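Local coordinates for protein glutathione S-transferase enzyme with thioredoxin-like domain (Xenorhabdus nematophila, PDB 4L8E) that binds two glutathione molecules per subunit and probably acts as a glutathione transferase, at residues G39-L44 against F97-I102; T43-E48 against L104-K109; L128-A133 against Q165-V170; A192-A197 against K219-P224. All coordinates share one frame; numbering follows the deposited sequence.

Interaction 1 (G39-L44 against F97-I102); sequences GYKITL and FESGAI. With GSH (glutathione), chain C.
Ile42 lays CD1 against CG2 of Ile102, 3.7 Å away, the two side chains crossing at about a right angle, and the same CD1 also packs against the backbone O of Ser99. Beta-branched isoleucines suit this place: CD1, the end of Ile42's longer branch, is what reaches CG2 of Ile102, and Ile42 CG2 is also close to that methyl (4.0 Å).

Beside this apolar patch the contact turns polar. Lys41, straight beyond CG, carries NZ to Ser99 OG (2.9 Å) and also bonds Gln131 and Asn38, so three oxygens grip the buried ammonium. With chi1 at 63°, Ser99 holds its OG between backbone N and carbonyl carbon, where it accepts from Lys41 and donates to O12 of glutathione at 2.6 Å. The other oxygen of that gamma-glutamyl carboxylate, O11, takes a nearly straight bond (163°) from Ser99 N, 2.8 Å away, at the amino end of helix 99-110; the helix start and Lys41 would both favour a negative charge there. Glu98, the N-cap residue, receives the ligand amine N1 on OE1 at 2.8 Å. The sequence from Ser99 to Ile102 opens the SNAIL/TRAIL-like motif of glutathione transferases.

Helix 37-49 lies beside helix 99-110, with Ile42 also packing on Leu31 of strand 30-33, Lys41 touching helix 188-197, and Ala101 facing Phe129 of the second subunit.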
# COMPACT_ATOMS: atom_id res chain seq x y z
N GLY A 39 -4.73 7.73 11.22
CA GLY A 39 -6.00 8.35 11.54
C GLY A 39 -6.11 9.76 10.99
O GLY A 39 -7.16 10.17 10.46
N TYR A 40 -5.03 10.52 11.09
CA TYR A 40 -5.04 11.92 10.65
C TYR A 40 -5.18 12.03 9.13
O TYR A 40 -5.71 13.00 8.63
CB TYR A 40 -3.77 12.65 11.07
CG TYR A 40 -3.76 13.06 12.52
CD1 TYR A 40 -4.69 13.97 13.02
CD2 TYR A 40 -2.82 12.54 13.38
CE1 TYR A 40 -4.65 14.33 14.36
CE2 TYR A 40 -2.80 12.89 14.71
CZ TYR A 40 -3.70 13.78 15.19
OH TYR A 40 -3.63 14.11 16.53
N LYS A 41 -4.74 11.02 8.39
CA LYS A 41 -4.95 11.05 6.95
C LYS A 41 -6.42 11.29 6.64
O LYS A 41 -6.76 12.04 5.72
CB LYS A 41 -4.54 9.75 6.27
CG LYS A 41 -3.08 9.39 6.35
CD LYS A 41 -2.89 8.02 5.73
CE LYS A 41 -1.46 7.51 5.82
NZ LYS A 41 -1.37 6.09 5.30
N ILE A 42 -7.29 10.61 7.37
CA ILE A 42 -8.70 10.62 7.04
C ILE A 42 -9.37 11.89 7.56
O ILE A 42 -10.19 12.49 6.86
CB ILE A 42 -9.43 9.37 7.53
CG1 ILE A 42 -8.64 8.10 7.12
CG2 ILE A 42 -10.84 9.36 6.97
CD1 ILE A 42 -8.30 8.00 5.60
N THR A 43 -9.03 12.32 8.76
CA THR A 43 -9.59 13.60 9.24
C THR A 43 -9.08 14.79 8.43
O THR A 43 -9.81 15.74 8.22
CB THR A 43 -9.37 13.82 10.73
OG1 THR A 43 -7.98 13.77 11.02
CG2 THR A 43 -10.13 12.78 11.55
N LEU A 44 -7.85 14.73 7.93
CA LEU A 44 -7.40 15.76 6.98
C LEU A 44 -8.32 15.84 5.77
O LEU A 44 -8.77 16.94 5.40
CB LEU A 44 -5.96 15.51 6.50
CG LEU A 44 -4.82 15.80 7.48
CD1 LEU A 44 -3.48 15.31 6.89
CD2 LEU A 44 -4.70 17.29 7.86
N PHE A 97 -11.75 -0.62 5.48
CA PHE A 97 -10.50 -0.40 6.19
C PHE A 97 -9.38 -0.17 5.17
O PHE A 97 -9.59 -0.34 3.96
CB PHE A 97 -10.17 -1.53 7.19
CG PHE A 97 -9.83 -2.83 6.56
CD1 PHE A 97 -10.82 -3.73 6.21
CD2 PHE A 97 -8.50 -3.19 6.34
CE1 PHE A 97 -10.51 -4.94 5.62
CE2 PHE A 97 -8.20 -4.40 5.74
CZ PHE A 97 -9.20 -5.28 5.38
N GLU A 98 -8.20 0.22 5.67
CA GLU A 98 -7.03 0.68 4.91
C GLU A 98 -7.18 2.13 4.50
O GLU A 98 -8.02 2.50 3.69
CB GLU A 98 -6.70 -0.19 3.67
CG GLU A 98 -6.15 -1.55 4.02
CD GLU A 98 -4.79 -1.49 4.73
OE1 GLU A 98 -3.95 -0.62 4.40
OE2 GLU A 98 -4.55 -2.37 5.59
N SER A 99 -6.31 2.97 5.06
CA SER A 99 -6.36 4.40 4.80
C SER A 99 -6.32 4.72 3.31
O SER A 99 -7.02 5.61 2.87
CB SER A 99 -5.26 5.15 5.54
OG SER A 99 -3.95 4.79 5.14
N GLY A 100 -5.52 3.98 2.54
CA GLY A 100 -5.44 4.20 1.10
C GLY A 100 -6.74 3.95 0.37
O GLY A 100 -7.14 4.76 -0.49
N ALA A 101 -7.42 2.85 0.72
CA ALA A 101 -8.70 2.52 0.16
C ALA A 101 -9.77 3.54 0.56
O ALA A 101 -10.66 3.85 -0.24
CB ALA A 101 -9.14 1.14 0.60
N ILE A 102 -9.72 4.01 1.80
CA ILE A 102 -10.68 5.01 2.28
C ILE A 102 -10.49 6.32 1.55
O ILE A 102 -11.46 6.94 1.10
CB ILE A 102 -10.51 5.24 3.79
CG1 ILE A 102 -10.85 3.95 4.53
CG2 ILE A 102 -11.39 6.40 4.27
CD1 ILE A 102 -10.42 3.96 6.00
N1 GSH C . -1.93 0.06 6.21
CA1 GSH C . -2.82 0.56 7.25
C1 GSH C . -3.52 1.80 6.77
O11 GSH C . -4.68 2.10 7.19
O12 GSH C . -2.96 2.56 5.90
CB1 GSH C . -2.05 0.82 8.52
CG1 GSH C . -2.95 1.20 9.68
CD1 GSH C . -2.20 1.17 11.00
OE1 GSH C . -1.03 0.86 11.09
N2 GSH C . -2.97 1.50 12.15
CA2 GSH C . -2.42 1.53 13.46
C2 GSH C . -3.25 0.59 14.30
O2 GSH C . -4.50 0.56 14.30
CB2 GSH C . -2.48 2.87 14.10
SG2 GSH C . -1.66 4.08 13.10
N3 GSH C . -2.53 -0.34 15.11
CA3 GSH C . -3.29 -1.26 15.94
C3 GSH C . -2.59 -2.56 16.05
O31 GSH C . -3.00 -3.36 16.92
O32 GSH C . -1.62 -2.84 15.28

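Interaction 2 (T43-E48 against L104-K109); sequences TLFLEE and LYLANK
Phe45 and Leu106 join helices 37-49 and 99-110, two helices of the thioredoxin-like domain whose short segments run nearly parallel, 11° apart, with axes 11.1 Å from each other. That spacing is wide for helices, and a large ring is what bridges it.

Aromatic packing comes first. A chi1 of -178° sets CG of Phe45 trans to its amide nitrogen and sends the ring across to the neighbouring helix. There CE1 meets CB of Leu106 at 3.5 Å, while CZ reaches the backbone, 3.7 Å from Ala107 N. Ala107 matters by being small: its methyl CB is 4.3 Å from CE2 of the ring, which can therefore approach the helix main chain closely.

Aliphatic packing makes up the rest. No hydrogen bond links the two segments, so shape and the burial of hydrocarbon hold them together. Around them, Ile188 of helix 188-197 touches both Phe45 and Ala107, tying this pair of helices to the helical domain, and Leu46 also rests on Leu31 of strand 30-33. Leucine suits position 106 because CB packs on the ring while a single methyl reaches two partners: CD1 lies 4.0 Å from Phe45 CD1 and 4.1 Å from Leu46 CD2.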
# COMPACT_ATOMS: atom_id res chain seq x y z
N THR A 43 -9.03 12.32 8.76
CA THR A 43 -9.59 13.60 9.24
C THR A 43 -9.08 14.79 8.43
O THR A 43 -9.81 15.74 8.22
CB THR A 43 -9.37 13.82 10.73
OG1 THR A 43 -7.98 13.77 11.02
CG2 THR A 43 -10.13 12.78 11.55
N LEU A 44 -7.85 14.73 7.93
CA LEU A 44 -7.40 15.76 6.98
C LEU A 44 -8.32 15.84 5.77
O LEU A 44 -8.77 16.94 5.40
CB LEU A 44 -5.96 15.51 6.50
CG LEU A 44 -4.82 15.80 7.48
CD1 LEU A 44 -3.48 15.31 6.89
CD2 LEU A 44 -4.70 17.29 7.86
N PHE A 45 -8.60 14.69 5.16
CA PHE A 45 -9.45 14.64 3.98
C PHE A 45 -10.84 15.19 4.34
O PHE A 45 -11.35 16.04 3.65
CB PHE A 45 -9.58 13.23 3.41
CG PHE A 45 -10.42 13.19 2.19
CD1 PHE A 45 -11.80 13.16 2.29
CD2 PHE A 45 -9.86 13.26 0.94
CE1 PHE A 45 -12.59 13.18 1.17
CE2 PHE A 45 -10.64 13.28 -0.17
CZ PHE A 45 -12.02 13.25 -0.06
N LEU A 46 -11.43 14.71 5.42
CA LEU A 46 -12.81 15.08 5.76
C LEU A 46 -12.91 16.58 6.10
O LEU A 46 -13.90 17.25 5.77
CB LEU A 46 -13.32 14.22 6.92
CG LEU A 46 -13.51 12.74 6.52
CD1 LEU A 46 -13.65 11.88 7.76
CD2 LEU A 46 -14.71 12.57 5.61
N GLU A 47 -11.90 17.10 6.77
CA GLU A 47 -11.86 18.51 7.10
C GLU A 47 -11.66 19.41 5.86
O GLU A 47 -12.21 20.52 5.79
CB GLU A 47 -10.78 18.80 8.13
CG GLU A 47 -11.10 18.25 9.54
CD GLU A 47 -12.31 18.89 10.21
OE1 GLU A 47 -12.60 20.08 9.97
OE2 GLU A 47 -12.95 18.19 11.04
N GLU A 48 -10.88 18.93 4.89
CA GLU A 48 -10.72 19.65 3.61
C GLU A 48 -12.04 19.75 2.85
O GLU A 48 -12.37 20.81 2.30
CB GLU A 48 -9.68 18.96 2.72
CG GLU A 48 -8.26 19.03 3.22
CD GLU A 48 -7.58 20.39 3.01
OE1 GLU A 48 -8.18 21.35 2.46
OE2 GLU A 48 -6.40 20.50 3.41
N LEU A 104 -9.21 6.78 -1.43
CA LEU A 104 -9.65 6.61 -2.80
C LEU A 104 -11.17 6.62 -2.89
O LEU A 104 -11.75 7.27 -3.75
CB LEU A 104 -9.08 5.30 -3.36
CG LEU A 104 -9.48 4.95 -4.79
CD1 LEU A 104 -9.15 6.09 -5.73
CD2 LEU A 104 -8.77 3.67 -5.22
N TYR A 105 -11.82 5.88 -2.00
CA TYR A 105 -13.28 5.83 -1.99
C TYR A 105 -13.89 7.21 -1.78
O TYR A 105 -14.84 7.58 -2.46
CB TYR A 105 -13.75 4.87 -0.89
CG TYR A 105 -15.24 4.83 -0.69
CD1 TYR A 105 -16.03 3.96 -1.40
CD2 TYR A 105 -15.86 5.67 0.23
CE1 TYR A 105 -17.40 3.92 -1.21
CE2 TYR A 105 -17.23 5.63 0.44
CZ TYR A 105 -18.01 4.75 -0.29
OH TYR A 105 -19.37 4.67 -0.12
N LEU A 106 -13.36 7.96 -0.81
CA LEU A 106 -13.90 9.28 -0.50
C LEU A 106 -13.60 10.29 -1.62
O LEU A 106 -14.42 11.16 -1.91
CB LEU A 106 -13.34 9.80 0.84
CG LEU A 106 -13.88 9.05 2.07
CD1 LEU A 106 -13.20 9.56 3.32
CD2 LEU A 106 -15.37 9.18 2.17
N ALA A 107 -12.41 10.19 -2.19
CA ALA A 107 -12.05 11.08 -3.31
C ALA A 107 -12.99 10.83 -4.48
O ALA A 107 -13.46 11.78 -5.11
CB ALA A 107 -10.60 10.88 -3.69
N ASN A 108 -13.33 9.57 -4.75
CA ASN A 108 -14.26 9.23 -5.82
C ASN A 108 -15.67 9.69 -5.53
O ASN A 108 -16.36 10.22 -6.38
CB ASN A 108 -14.27 7.73 -6.12
CG ASN A 108 -13.02 7.26 -6.82
OD1 ASN A 108 -12.30 8.06 -7.41
ND2 ASN A 108 -12.76 5.95 -6.78
N LYS A 109 -16.10 9.50 -4.29
CA LYS A 109 -17.45 9.89 -3.88
C LYS A 109 -17.67 11.40 -3.97
O LYS A 109 -18.70 11.85 -4.46
CB LYS A 109 -17.73 9.41 -2.46
CG LYS A 109 -19.18 9.63 -2.06
CD LYS A 109 -19.54 8.97 -0.75
CE LYS A 109 -21.07 8.98 -0.60
NZ LYS A 109 -21.46 8.89 0.79

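Interaction 3 (L128-A133 against Q165-V170); sequences LFWQVA and QRLYKV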
# COMPACT_ATOMS: atom_id res chain seq x y z
N LEU A 128 0.26 7.76 -3.89
CA LEU A 128 -0.55 7.17 -2.81
C LEU A 128 -0.10 5.75 -2.47
O LEU A 128 0.11 5.41 -1.30
CB LEU A 128 -2.02 7.20 -3.18
CG LEU A 128 -2.99 6.53 -2.19
CD1 LEU A 128 -2.99 7.27 -0.86
CD2 LEU A 128 -4.39 6.47 -2.76
N PHE A 129 -0.00 4.91 -3.49
CA PHE A 129 0.47 3.55 -3.28
C PHE A 129 1.88 3.53 -2.68
O PHE A 129 2.18 2.70 -1.80
CB PHE A 129 0.37 2.72 -4.57
CG PHE A 129 -0.99 2.14 -4.81
CD1 PHE A 129 -1.34 0.92 -4.22
CD2 PHE A 129 -1.92 2.77 -5.63
CE1 PHE A 129 -2.60 0.34 -4.44
CE2 PHE A 129 -3.17 2.22 -5.84
CZ PHE A 129 -3.51 0.99 -5.26
N TRP A 130 2.76 4.42 -3.15
CA TRP A 130 4.13 4.49 -2.64
C TRP A 130 4.10 4.78 -1.14
O TRP A 130 4.84 4.16 -0.36
CB TRP A 130 4.94 5.56 -3.35
CG TRP A 130 6.28 5.86 -2.74
CD1 TRP A 130 7.44 5.19 -2.94
CD2 TRP A 130 6.57 6.91 -1.81
NE1 TRP A 130 8.46 5.76 -2.21
CE2 TRP A 130 7.95 6.84 -1.53
CE3 TRP A 130 5.82 7.93 -1.25
CZ2 TRP A 130 8.58 7.73 -0.66
CZ3 TRP A 130 6.46 8.82 -0.38
CH2 TRP A 130 7.81 8.72 -0.10
N GLN A 131 3.20 5.67 -0.74
CA GLN A 131 3.05 5.99 0.70
C GLN A 131 2.59 4.79 1.50
O GLN A 131 3.19 4.48 2.54
CB GLN A 131 2.09 7.17 0.93
CG GLN A 131 2.09 7.68 2.35
CD GLN A 131 1.34 6.79 3.31
OE1 GLN A 131 0.24 6.35 3.02
NE2 GLN A 131 1.93 6.53 4.50
N VAL A 132 1.51 4.12 1.07
CA VAL A 132 0.93 3.08 1.90
C VAL A 132 1.81 1.82 1.93
O VAL A 132 1.76 1.06 2.89
CB VAL A 132 -0.51 2.72 1.51
CG1 VAL A 132 -1.44 3.95 1.66
CG2 VAL A 132 -0.59 2.15 0.14
N ALA A 133 2.61 1.62 0.88
CA ALA A 133 3.42 0.42 0.73
C ALA A 133 4.84 0.56 1.24
O ALA A 133 5.51 -0.45 1.55
CB ALA A 133 3.43 -0.04 -0.75
N GLN A 165 15.96 7.30 5.47
CA GLN A 165 16.72 8.30 4.70
C GLN A 165 16.44 8.15 3.21
O GLN A 165 16.27 9.14 2.49
CB GLN A 165 18.20 8.17 5.01
CG GLN A 165 18.51 8.64 6.44
CD GLN A 165 19.88 8.27 6.92
OE1 GLN A 165 20.59 7.48 6.31
NE2 GLN A 165 20.28 8.86 8.03
N ARG A 166 16.41 6.92 2.72
CA ARG A 166 16.16 6.68 1.29
C ARG A 166 14.80 7.20 0.87
O ARG A 166 14.64 7.80 -0.20
CB ARG A 166 16.23 5.19 0.97
CG ARG A 166 16.25 4.88 -0.52
CD ARG A 166 16.05 3.40 -0.80
NE ARG A 166 14.71 2.98 -0.44
CZ ARG A 166 13.63 3.19 -1.18
NH1 ARG A 166 13.72 3.73 -2.39
NH2 ARG A 166 12.43 2.81 -0.71
N LEU A 167 13.81 6.91 1.69
CA LEU A 167 12.44 7.36 1.45
C LEU A 167 12.30 8.87 1.43
O LEU A 167 11.61 9.43 0.54
CB LEU A 167 11.53 6.74 2.51
CG LEU A 167 11.30 5.24 2.29
CD1 LEU A 167 10.78 4.61 3.57
CD2 LEU A 167 10.35 4.97 1.16
N TYR A 168 12.93 9.55 2.38
CA TYR A 168 12.90 11.01 2.39
C TYR A 168 13.61 11.58 1.16
O TYR A 168 13.21 12.60 0.62
CB TYR A 168 13.47 11.59 3.70
CG TYR A 168 12.40 11.72 4.79
CD1 TYR A 168 12.11 10.65 5.63
CD2 TYR A 168 11.69 12.90 4.97
CE1 TYR A 168 11.14 10.74 6.60
CE2 TYR A 168 10.73 13.00 5.95
CZ TYR A 168 10.45 11.93 6.76
OH TYR A 168 9.49 12.07 7.72
N LYS A 169 14.65 10.90 0.71
CA LYS A 169 15.38 11.33 -0.48
C LYS A 169 14.49 11.19 -1.73
O LYS A 169 14.44 12.09 -2.57
CB LYS A 169 16.66 10.53 -0.64
CG LYS A 169 17.43 10.88 -1.89
CD LYS A 169 18.66 9.97 -2.04
CE LYS A 169 19.62 10.51 -3.09
NZ LYS A 169 20.66 9.51 -3.44
N VAL A 170 13.76 10.08 -1.83
CA VAL A 170 12.82 9.89 -2.93
C VAL A 170 11.77 11.01 -2.89
O VAL A 170 11.43 11.61 -3.92
CB VAL A 170 12.16 8.49 -2.84
CG1 VAL A 170 10.94 8.39 -3.76
CG2 VAL A 170 13.19 7.39 -3.21
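Trp130 reaches from helix 118-145 to helix 154-175, passing its indole between Leu167 and Val170, which stand one helical turn apart. CB points at the opposite helix, and a chi1 of 170° carries CG onward in that direction, trans to the backbone nitrogen, so that the far rim of the ring system does the touching. NE1 comes first: it lies 3.9 Å from CG1 of Val170 and equally near CD2 of Leu167. Next is CE2, about as close to the same two methyl groups. They sit on opposite sides of the indole plane, gripping its rim from both sides, although Val170 approaches at a slant. CZ2 goes deeper, 3.8 Å from Leu167 CD2 and 3.7 Å from Leu167 O, and CH2 at the tip is 3.9 Å from that oxygen. The carbonyl stands at the ring edge near its plane, where it faces the weakly positive aromatic hydrogens.

These two helices belong to the helical domain of the glutathione transferase fold. The indole also meets aromatic neighbours on its own helix, Trp127 edge-to-face and Phe135 with planes about 25° apart. Asn76 of the second subunit accepts a weak hydrogen bond from NE1 and a further one from Arg166, bringing the contact to the dimer interface.

Tryptophan thus combines a broad apolar surface for leucine and valine with one polar N-H for the subunit boundary. No hydrogen bond crosses between the segments, so dispersion and hydrophobic burial probably supply most of the attraction.

Interaction 4 (A192-A197 against K219-P224); sequences AVYPWA and KIQQRP. With GSH (glutathione), chain B.
The ring of Tyr194 takes CG2 of Ile220 on one face, 3.4 Å above its plane and shifted toward the rim. It is a CH-pi contact: the methyl is 3.7 Å from the ring centroid and 22° off the normal, with CD1 the nearest ring atom. At the hydroxyl end, OH of Tyr194 lies 3.8 Å from CB of Gln221, whose extended chain then leads its amide away, turned 55° from the ring plane. Another flat group, the indole of Trp196, has C2 of the chain B glutathione at its edge and in plane; CZ2 lies 3.4 Å from O31, and CH2 lies 3.6 Å from CB2 of the same ligand.

Torsions explain the fit. Tyr194 has CG opposite its backbone N (chi1 178°), directing the ring at helix 211-221, and CG2 of Ile220 holds the corresponding position on its own residue, pointing back.

Both segments belong to the all-helical C-terminal domain of the glutathione transferase fold. Helix 188-197 runs through its interior and is kinked near Pro195, which lacks an amide hydrogen to give to the preceding turn. Tyr194 suits the boundary: its ring is covered by Ile220, Leu217 and residues of helix 224-230, while its hydroxyl end lies against the aliphatic part of the exposed Gln221, without a hydrogen bond. From the same helix Trp196 donates NE1 to Asn38, whose ND2 bonds the chain B glutathione.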
# COMPACT_ATOMS: atom_id res chain seq x y z
N ALA A 192 -1.90 11.57 2.33
CA ALA A 192 -1.40 10.31 2.86
C ALA A 192 0.01 10.46 3.46
O ALA A 192 0.32 9.85 4.50
CB ALA A 192 -1.40 9.25 1.77
N VAL A 193 0.85 11.25 2.82
CA VAL A 193 2.25 11.40 3.23
C VAL A 193 2.42 12.34 4.42
O VAL A 193 3.22 12.09 5.33
CB VAL A 193 3.12 11.87 2.05
CG1 VAL A 193 4.56 12.15 2.48
CG2 VAL A 193 3.14 10.77 0.96
N TYR A 194 1.65 13.41 4.44
CA TYR A 194 1.89 14.44 5.44
C TYR A 194 1.95 13.97 6.90
O TYR A 194 2.84 14.34 7.63
CB TYR A 194 0.91 15.62 5.28
CG TYR A 194 1.08 16.68 6.32
CD1 TYR A 194 2.05 17.69 6.18
CD2 TYR A 194 0.31 16.69 7.47
CE1 TYR A 194 2.22 18.67 7.13
CE2 TYR A 194 0.49 17.67 8.44
CZ TYR A 194 1.43 18.66 8.27
OH TYR A 194 1.57 19.62 9.23
N PRO A 195 0.98 13.16 7.35
CA PRO A 195 0.99 12.82 8.77
C PRO A 195 2.21 12.00 9.18
O PRO A 195 2.59 12.05 10.36
CB PRO A 195 -0.30 12.00 8.94
CG PRO A 195 -1.18 12.48 7.82
CD PRO A 195 -0.25 12.71 6.68
N TRP A 196 2.82 11.31 8.22
CA TRP A 196 4.04 10.56 8.46
C TRP A 196 5.27 11.46 8.38
O TRP A 196 6.14 11.40 9.25
CB TRP A 196 4.15 9.40 7.46
CG TRP A 196 3.34 8.21 7.91
CD1 TRP A 196 2.08 7.85 7.49
CD2 TRP A 196 3.71 7.27 8.92
NE1 TRP A 196 1.67 6.72 8.18
CE2 TRP A 196 2.65 6.35 9.05
CE3 TRP A 196 4.85 7.12 9.73
CZ2 TRP A 196 2.70 5.31 9.96
CZ3 TRP A 196 4.87 6.10 10.62
CH2 TRP A 196 3.82 5.18 10.72
N ALA A 197 5.33 12.31 7.37
CA ALA A 197 6.46 13.24 7.24
C ALA A 197 6.53 14.25 8.39
O ALA A 197 7.62 14.69 8.76
CB ALA A 197 6.39 13.96 5.91
N LYS A 219 4.23 24.34 3.95
CA LYS A 219 3.10 24.75 3.12
C LYS A 219 1.80 24.06 3.57
O LYS A 219 0.74 24.70 3.68
CB LYS A 219 3.43 24.33 1.67
CG LYS A 219 2.43 24.67 0.61
CD LYS A 219 3.09 24.61 -0.78
CE LYS A 219 3.47 23.19 -1.21
NZ LYS A 219 4.19 23.22 -2.52
N ILE A 220 1.87 22.76 3.80
CA ILE A 220 0.67 22.00 4.16
C ILE A 220 0.21 22.35 5.59
O ILE A 220 -0.99 22.36 5.91
CB ILE A 220 0.92 20.51 3.99
CG1 ILE A 220 1.08 20.20 2.50
CG2 ILE A 220 -0.22 19.69 4.57
CD1 ILE A 220 1.67 18.88 2.24
N GLN A 221 1.18 22.68 6.44
CA GLN A 221 0.88 23.11 7.81
C GLN A 221 0.05 24.38 7.83
O GLN A 221 -0.70 24.63 8.77
CB GLN A 221 2.19 23.32 8.57
CG GLN A 221 2.05 23.46 10.06
CD GLN A 221 3.39 23.72 10.75
OE1 GLN A 221 4.30 24.31 10.16
NE2 GLN A 221 3.51 23.26 11.99
N GLN A 222 0.17 25.20 6.79
CA GLN A 222 -0.58 26.47 6.72
C GLN A 222 -2.06 26.30 6.31
O GLN A 222 -2.89 27.22 6.49
CB GLN A 222 0.12 27.44 5.78
CG GLN A 222 1.42 28.06 6.33
CD GLN A 222 1.22 28.89 7.60
OE1 GLN A 222 1.70 28.53 8.67
NE2 GLN A 222 0.51 30.02 7.47
N ARG A 223 -2.41 25.15 5.75
CA ARG A 223 -3.79 24.89 5.36
C ARG A 223 -4.72 24.85 6.57
O ARG A 223 -4.47 24.12 7.53
CB ARG A 223 -3.88 23.56 4.60
CG ARG A 223 -3.02 23.52 3.34
CD ARG A 223 -3.23 22.19 2.56
NE ARG A 223 -4.58 22.11 2.02
CZ ARG A 223 -4.97 22.64 0.86
NH1 ARG A 223 -4.12 23.27 0.06
NH2 ARG A 223 -6.23 22.51 0.48
N PRO A 224 -5.82 25.64 6.54
CA PRO A 224 -6.72 25.58 7.68
C PRO A 224 -7.20 24.18 8.01
O PRO A 224 -7.37 23.92 9.20
CB PRO A 224 -7.86 26.51 7.27
CG PRO A 224 -7.22 27.51 6.39
CD PRO A 224 -6.19 26.73 5.61
N1 GSH B . 1.30 -3.54 16.28
CA1 GSH B . 1.91 -2.35 15.83
C1 GSH B . 3.41 -2.52 15.87
O11 GSH B . 3.93 -3.35 16.69
O12 GSH B . 4.15 -1.83 15.11
CB1 GSH B . 1.52 -1.24 16.71
CG1 GSH B . 2.14 0.09 16.32
CD1 GSH B . 1.44 0.70 15.13
OE1 GSH B . 0.29 0.42 14.86
N2 GSH B . 2.19 1.63 14.31
CA2 GSH B . 1.60 2.25 13.17
C2 GSH B . 2.38 1.81 11.95
O2 GSH B . 3.60 1.58 11.96
CB2 GSH B . 1.65 3.73 13.26
SG2 GSH B . 0.60 4.33 14.59
N3 GSH B . 1.69 1.63 10.72
CA3 GSH B . 2.44 1.20 9.56
C3 GSH B . 1.78 1.70 8.34
O31 GSH B . 1.11 2.77 8.39
O32 GSH B . 1.90 1.04 7.27

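Overall arrangement
Interactions 1 and 2 follow one another along helices 37-49 and 99-110, with centres 8 Å apart; the first meets glutathione at the helix start, the second continues away from it. Lys41 connects interaction 1 to the helical domain: its NZ lies 2.8 Å from Gln131 OE1 of interaction 3, and its CE packs on Ala192 O of interaction 4. Interaction 2 joins interaction 4 through a salt bridge, Glu48 OE2 to Arg223 NE at 2.8 Å. Interactions 3 and 4 touch where Gln131 meets Trp196. Ser99 and Trp196 border different glutathiones; the one beside Trp196 is also bonded by Asn38 of helix 37-49; interactions 1, 2 and 3 also reach the second subunit.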